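Local coordinates for ABC-type transport system, molybdenum-specific extracellular solute-binding protein (Clostridium difficile, PDB 4KD5) that probably binds molybdate or tungstate outside the cell and delivers it to an ABC-type membrane transporter, at residues A[102-106]-A[107-111]; A[74-78]-A[79-83]. One frame throughout, in Å; residues are numbered along the deposited sequence.

Interaction 1 (A[102-106]-A[107-111]); sequences MKDLT and TDKVK. With SBT (2-butanol), chain I; FMT (formic acid), chain E.
With chi1 at 82°, Thr107 sets OG1 between its own backbone N and carbonyl carbon, where the hydroxyl meets the carbonyl oxygen of Asp104, while CG2 swings anti to the carbonyl carbon and lies against the backbone of Lys103 and Asp104. The hydroxyl is used twice. As donor, Thr107 OG1 reaches Asp104 O at 3.1 Å, coming in well to one side of the carbonyl bond (C=O...donor angle 118°) and tilted from the carbonyl plane. As acceptor, Thr107 OG1 takes the N-H of Lys109 at 3.0 Å. The second bond makes an ST turn, and together the two tie the helically wound residues 102-106 to those that follow; the backbone N of Thr107 adds a weak bond to the same Asp104 O. The methyl of Thr107 lies against the preceding backbone, CG2 standing 3.6 Å from Lys103 O.

The turn lies in the loop between strand 82-94 and strand 113-116 of this periplasmic-binding-protein-type fold. On its inner side Val110 turns back on 102-106. Its CG1 lies 3.4 Å from Asp104 O, and CG2 comes as near as 3.6 Å to Leu105 O. The side chain of Leu105 packs on Leu91, Val164 and Phe166 of the sheet, and Val110 also touches Val164. The carboxylate of Asp104 is bonded through OD1 to the backbone N of Ser100; Lys109 NZ stays 5.0 Å from that OD1, near enough for a mild attraction at most. On the outer side a 2-butanol molecule rests on the turn, its C3 packed 3.7 Å from Thr107 CB and its hydroxyl weakly bonded to Asp108.

Interaction 2 (A[74-78]-A[79-83]); sequences KLLVS and DTMKD
Leu76 is the first residue of 74-78 to touch its neighbour segment: its CD1 meets the selenium of selenomethionine Met81 at 4.1 Å, the two side chains crossing at about a right angle. Just before it the chain has left helix 65-72 through a Schellman motif, with Lys74 at positive phi as the C-prime residue. Leu76 packs on Met67 and Leu70 of that same helix, which places the apolar pair on its flank.

Val77 follows, and its carbonyl oxygen is gripped twice by one residue. Thr80 OG1 donates to Val77 O at 2.6 Å, lying in the carbonyl plane, whereas Thr80 N reaches the same oxygen at 3.0 Å from above that plane. A chi1 of 69° puts the Thr80 hydroxyl between its backbone N and carbonyl carbon, on the side of this acceptor, and leaves CG2 to lie 3.7 Å from Val77 CG1. The main-chain bond from residue 80 to residue 77 closes a beta turn, an interruption in the chain's run alongside strand 193-198 on the way from helix 65-72 into strand 82-94. Thr80 OG1 is also bonded to the N of Val198, so the turn is held to the end of strand 193-198.

A second main-chain bond of the same span follows one residue on: Met81 N donates to Ser78 O at 3.0 Å, again from above the carbonyl plane. The Met81 chain runs past that oxygen, its CG 3.2 Å away, before bending at chi3 (75°) toward Leu76. The Ser78 hydroxyl is bonded to Asp71 and to Asp149 of the second subunit. Beyond the two turns, Lys82 folds back so that NZ donates to Asp79 O at 2.9 Å.

Overall arrangement
Both interactions are local turns in which a threonine hydroxyl donates to the carbonyl oxygen three residues back, yet they lie on opposite sides of the chain's centre, with their own centres 44 Å apart. Both are partly buried: Asp104, Leu105 and Val110 are buried in interaction 1, Leu76 and Thr80 in interaction 2, and interaction 1 has more exposed residues. Interaction 1 lies between two strands, its leucine and valine facing strand 164-168; interaction 2 joins helix 65-72 to strand 82-94 and packs on strand 193-198. The threonine of 107-111 also accepts a bond within its own turn, whereas that of 79-83 is tied to a neighbouring strand. A second subunit touches only interaction 2.

Interaction 1 (A[102-106]-A[107-111])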
loop_
_atom_site.group_PDB
_atom_site.type_symbol
_atom_site.label_atom_id
_atom_site.label_comp_id
_atom_site.label_asym_id
_atom_site.label_seq_id
_atom_site.Cartn_x
_atom_site.Cartn_y
_atom_site.Cartn_z
HETATM N N MSE A 102 -31.828 20.312 30.635
HETATM C CA MSE A 102 -30.853 21.289 31.115
HETATM C C MSE A 102 -31.510 22.451 31.852
HETATM O O MSE A 102 -30.907 23.035 32.750
HETATM C CB MSE A 102 -30.005 21.827 29.957
HETATM C CG MSE A 102 -29.030 20.827 29.357
HETATM SE SE MSE A 102 -27.499 20.425 30.491
HETATM C CE MSE A 102 -26.678 22.182 30.459
ATOM N N LYS A 103 -32.736 22.789 31.463
ATOM C CA LYS A 103 -33.484 23.850 32.130
ATOM C C LYS A 103 -33.720 23.513 33.601
ATOM O O LYS A 103 -33.794 24.403 34.448
ATOM C CB LYS A 103 -34.822 24.099 31.415
ATOM C CG LYS A 103 -34.983 25.517 30.870
ATOM C CD LYS A 103 -36.106 25.637 29.830
ATOM C CE LYS A 103 -37.501 25.552 30.443
ATOM N NZ LYS A 103 -38.042 24.165 30.440
ATOM N N ASP A 104 -33.814 22.219 33.895
ATOM C CA ASP A 104 -34.085 21.743 35.249
ATOM C C ASP A 104 -32.895 21.888 36.204
ATOM O O ASP A 104 -33.022 21.630 37.401
ATOM C CB ASP A 104 -34.553 20.286 35.209
ATOM C CG ASP A 104 -35.865 20.116 34.468
ATOM O OD1 ASP A 104 -36.590 19.145 34.768
ATOM O OD2 ASP A 104 -36.173 20.951 33.591
ATOM N N LEU A 105 -31.744 22.296 35.677
ATOM C CA LEU A 105 -30.568 22.543 36.511
ATOM C C LEU A 105 -30.798 23.736 37.439
ATOM O O LEU A 105 -30.307 23.768 38.564
ATOM C CB LEU A 105 -29.325 22.799 35.655
ATOM C CG LEU A 105 -28.735 21.685 34.799
ATOM C CD1 LEU A 105 -27.467 22.161 34.109
ATOM C CD2 LEU A 105 -28.429 20.480 35.654
ATOM N N THR A 106 -31.556 24.714 36.954
ATOM C CA THR A 106 -31.781 25.961 37.681
ATOM C C THR A 106 -32.918 25.845 38.700
ATOM O O THR A 106 -33.006 26.634 39.640
ATOM C CB THR A 106 -32.085 27.108 36.713
ATOM O OG1 THR A 106 -31.445 26.856 35.458
ATOM C CG2 THR A 106 -31.592 28.424 37.274
ATOM N N THR A 107 -33.785 24.856 38.502
ATOM C CA THR A 107 -34.950 24.650 39.361
ATOM C C THR A 107 -34.577 23.985 40.682
ATOM O O THR A 107 -33.435 23.579 40.881
ATOM C CB THR A 107 -36.024 23.798 38.655
ATOM O OG1 THR A 107 -35.692 22.409 38.771
ATOM C CG2 THR A 107 -36.116 24.169 37.188
ATOM N N ASP A 108 -35.556 23.866 41.574
ATOM C CA ASP A 108 -35.358 23.214 42.865
ATOM C C ASP A 108 -35.437 21.696 42.746
ATOM O O ASP A 108 -35.211 20.980 43.722
ATOM C CB ASP A 108 -36.397 23.700 43.876
ATOM C CG ASP A 108 -35.805 24.611 44.937
ATOM O OD1 ASP A 108 -35.406 24.104 46.008
ATOM O OD2 ASP A 108 -35.748 25.838 44.706
ATOM N N LYS A 109 -35.760 21.208 41.553
ATOM C CA LYS A 109 -35.875 19.772 41.320
ATOM C C LYS A 109 -34.538 19.057 41.489
ATOM O O LYS A 109 -34.488 17.923 41.970
ATOM C CB LYS A 109 -36.466 19.499 39.935
ATOM C CG LYS A 109 -37.852 20.095 39.760
ATOM C CD LYS A 109 -38.549 19.593 38.503
ATOM C CE LYS A 109 -40.068 19.690 38.660
ATOM N NZ LYS A 109 -40.782 20.026 37.391
ATOM N N VAL A 110 -33.458 19.725 41.097
ATOM C CA VAL A 110 -32.122 19.183 41.320
ATOM C C VAL A 110 -31.400 19.951 42.429
ATOM O O VAL A 110 -31.456 21.179 42.498
ATOM C CB VAL A 110 -31.282 19.104 40.010
ATOM C CG1 VAL A 110 -32.166 18.699 38.839
ATOM C CG2 VAL A 110 -30.569 20.413 39.716
ATOM N N LYS A 111 -30.753 19.208 43.319
ATOM C CA LYS A 111 -30.057 19.802 44.447
ATOM C C LYS A 111 -28.562 19.546 44.331
ATOM O O LYS A 111 -27.750 20.357 44.756
ATOM C CB LYS A 111 -30.608 19.240 45.761
ATOM C CG LYS A 111 -32.085 19.546 45.991
ATOM C CD LYS A 111 -32.635 18.851 47.231
ATOM C CE LYS A 111 -34.042 19.338 47.568
ATOM N NZ LYS A 111 -34.990 19.204 46.429
HETATM C C1 SBT I . -37.358 27.828 40.792
HETATM C C2 SBT I . -38.390 26.841 41.320
HETATM C C3 SBT I . -38.732 25.787 40.277
HETATM C C4 SBT I . -39.270 26.431 39.018
HETATM O OH SBT I . -37.874 26.198 42.487
HETATM C C FMT E . -33.004 22.919 27.317
HETATM O O1 FMT E . -31.805 22.801 27.070
HETATM O O2 FMT E . -33.598 22.272 28.179
#

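Interaction 2 (A[74-78]-A[79-83])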
loop_
_atom_site.group_PDB
_atom_site.type_symbol
_atom_site.label_atom_id
_atom_site.label_comp_id
_atom_site.label_asym_id
_atom_site.label_seq_id
_atom_site.Cartn_x
_atom_site.Cartn_y
_atom_site.Cartn_z
ATOM N N LYS A 74 8.013 15.708 13.614
ATOM C CA LYS A 74 7.974 14.931 12.371
ATOM C C LYS A 74 7.976 13.409 12.567
ATOM O O LYS A 74 8.597 12.672 11.801
ATOM C CB LYS A 74 9.101 15.373 11.425
ATOM C CG LYS A 74 8.911 16.781 10.858
ATOM C CD LYS A 74 9.885 17.057 9.721
ATOM C CE LYS A 74 9.362 18.145 8.796
ATOM N NZ LYS A 74 8.004 17.809 8.282
ATOM N N LEU A 75 7.254 12.950 13.583
ATOM C CA LEU A 75 7.162 11.529 13.883
ATOM C C LEU A 75 5.880 10.929 13.308
ATOM O O LEU A 75 5.573 9.757 13.539
ATOM C CB LEU A 75 7.234 11.296 15.394
ATOM C CG LEU A 75 8.535 11.717 16.079
ATOM C CD1 LEU A 75 8.435 11.578 17.586
ATOM C CD2 LEU A 75 9.700 10.896 15.567
ATOM N N LEU A 76 5.144 11.733 12.543
ATOM C CA LEU A 76 3.883 11.292 11.952
ATOM C C LEU A 76 3.923 11.356 10.432
ATOM O O LEU A 76 4.655 12.167 9.856
ATOM C CB LEU A 76 2.719 12.152 12.453
ATOM C CG LEU A 76 2.400 12.157 13.945
ATOM C CD1 LEU A 76 1.152 12.974 14.235
ATOM C CD2 LEU A 76 2.217 10.747 14.451
ATOM N N VAL A 77 3.146 10.488 9.789
ATOM C CA VAL A 77 2.833 10.645 8.376
ATOM C C VAL A 77 1.713 11.687 8.326
ATOM O O VAL A 77 0.542 11.357 8.529
ATOM C CB VAL A 77 2.370 9.315 7.747
ATOM C CG1 VAL A 77 2.201 9.462 6.245
ATOM C CG2 VAL A 77 3.374 8.211 8.041
ATOM N N SER A 78 2.089 12.941 8.074
ATOM C CA SER A 78 1.202 14.099 8.232
ATOM C C SER A 78 -0.160 14.007 7.537
ATOM O O SER A 78 -1.186 14.358 8.123
ATOM C CB SER A 78 1.916 15.381 7.793
ATOM O OG SER A 78 3.036 15.654 8.606
ATOM N N ASP A 79 -0.167 13.547 6.291
ATOM C CA ASP A 79 -1.400 13.484 5.513
ATOM C C ASP A 79 -2.382 12.417 6.006
ATOM O O ASP A 79 -3.505 12.332 5.513
ATOM C CB ASP A 79 -1.099 13.293 4.024
ATOM C CG ASP A 79 0.157 12.481 3.780
ATOM O OD1 ASP A 79 0.110 11.546 2.948
ATOM O OD2 ASP A 79 1.193 12.782 4.409
ATOM N N THR A 80 -1.964 11.616 6.983
ATOM C CA THR A 80 -2.850 10.623 7.588
ATOM C C THR A 80 -3.505 11.153 8.854
ATOM O O THR A 80 -4.284 10.447 9.490
ATOM C CB THR A 80 -2.124 9.305 7.914
ATOM O OG1 THR A 80 -1.191 9.518 8.980
ATOM C CG2 THR A 80 -1.395 8.786 6.692
HETATM N N MSE A 81 -3.177 12.386 9.233
HETATM C CA MSE A 81 -3.773 12.979 10.428
HETATM C C MSE A 81 -5.248 13.287 10.190
HETATM O O MSE A 81 -5.595 14.095 9.321
HETATM C CB MSE A 81 -3.027 14.246 10.854
HETATM C CG MSE A 81 -1.595 13.981 11.296
HETATM SE SE MSE A 81 -0.515 15.585 11.513
HETATM C CE MSE A 81 -1.253 16.219 13.191
ATOM N N LYS A 82 -6.112 12.635 10.964
ATOM C CA LYS A 82 -7.558 12.805 10.838
ATOM C C LYS A 82 -8.251 12.716 12.186
ATOM O O LYS A 82 -7.700 12.167 13.143
ATOM C CB LYS A 82 -8.146 11.740 9.904
ATOM C CG LYS A 82 -8.261 12.163 8.455
ATOM C CD LYS A 82 -7.292 11.398 7.571
ATOM C CE LYS A 82 -7.103 12.118 6.243
ATOM N NZ LYS A 82 -6.242 11.346 5.303
ATOM N N ASP A 83 -9.468 13.242 12.248
ATOM C CA ASP A 83 -10.307 13.066 13.417
ATOM C C ASP A 83 -11.138 11.805 13.238
ATOM O O ASP A 83 -11.993 11.742 12.356
ATOM C CB ASP A 83 -11.203 14.290 13.617
ATOM C CG ASP A 83 -10.420 15.522 14.008
ATOM O OD1 ASP A 83 -9.335 15.361 14.593
ATOM O OD2 ASP A 83 -10.887 16.645 13.719
#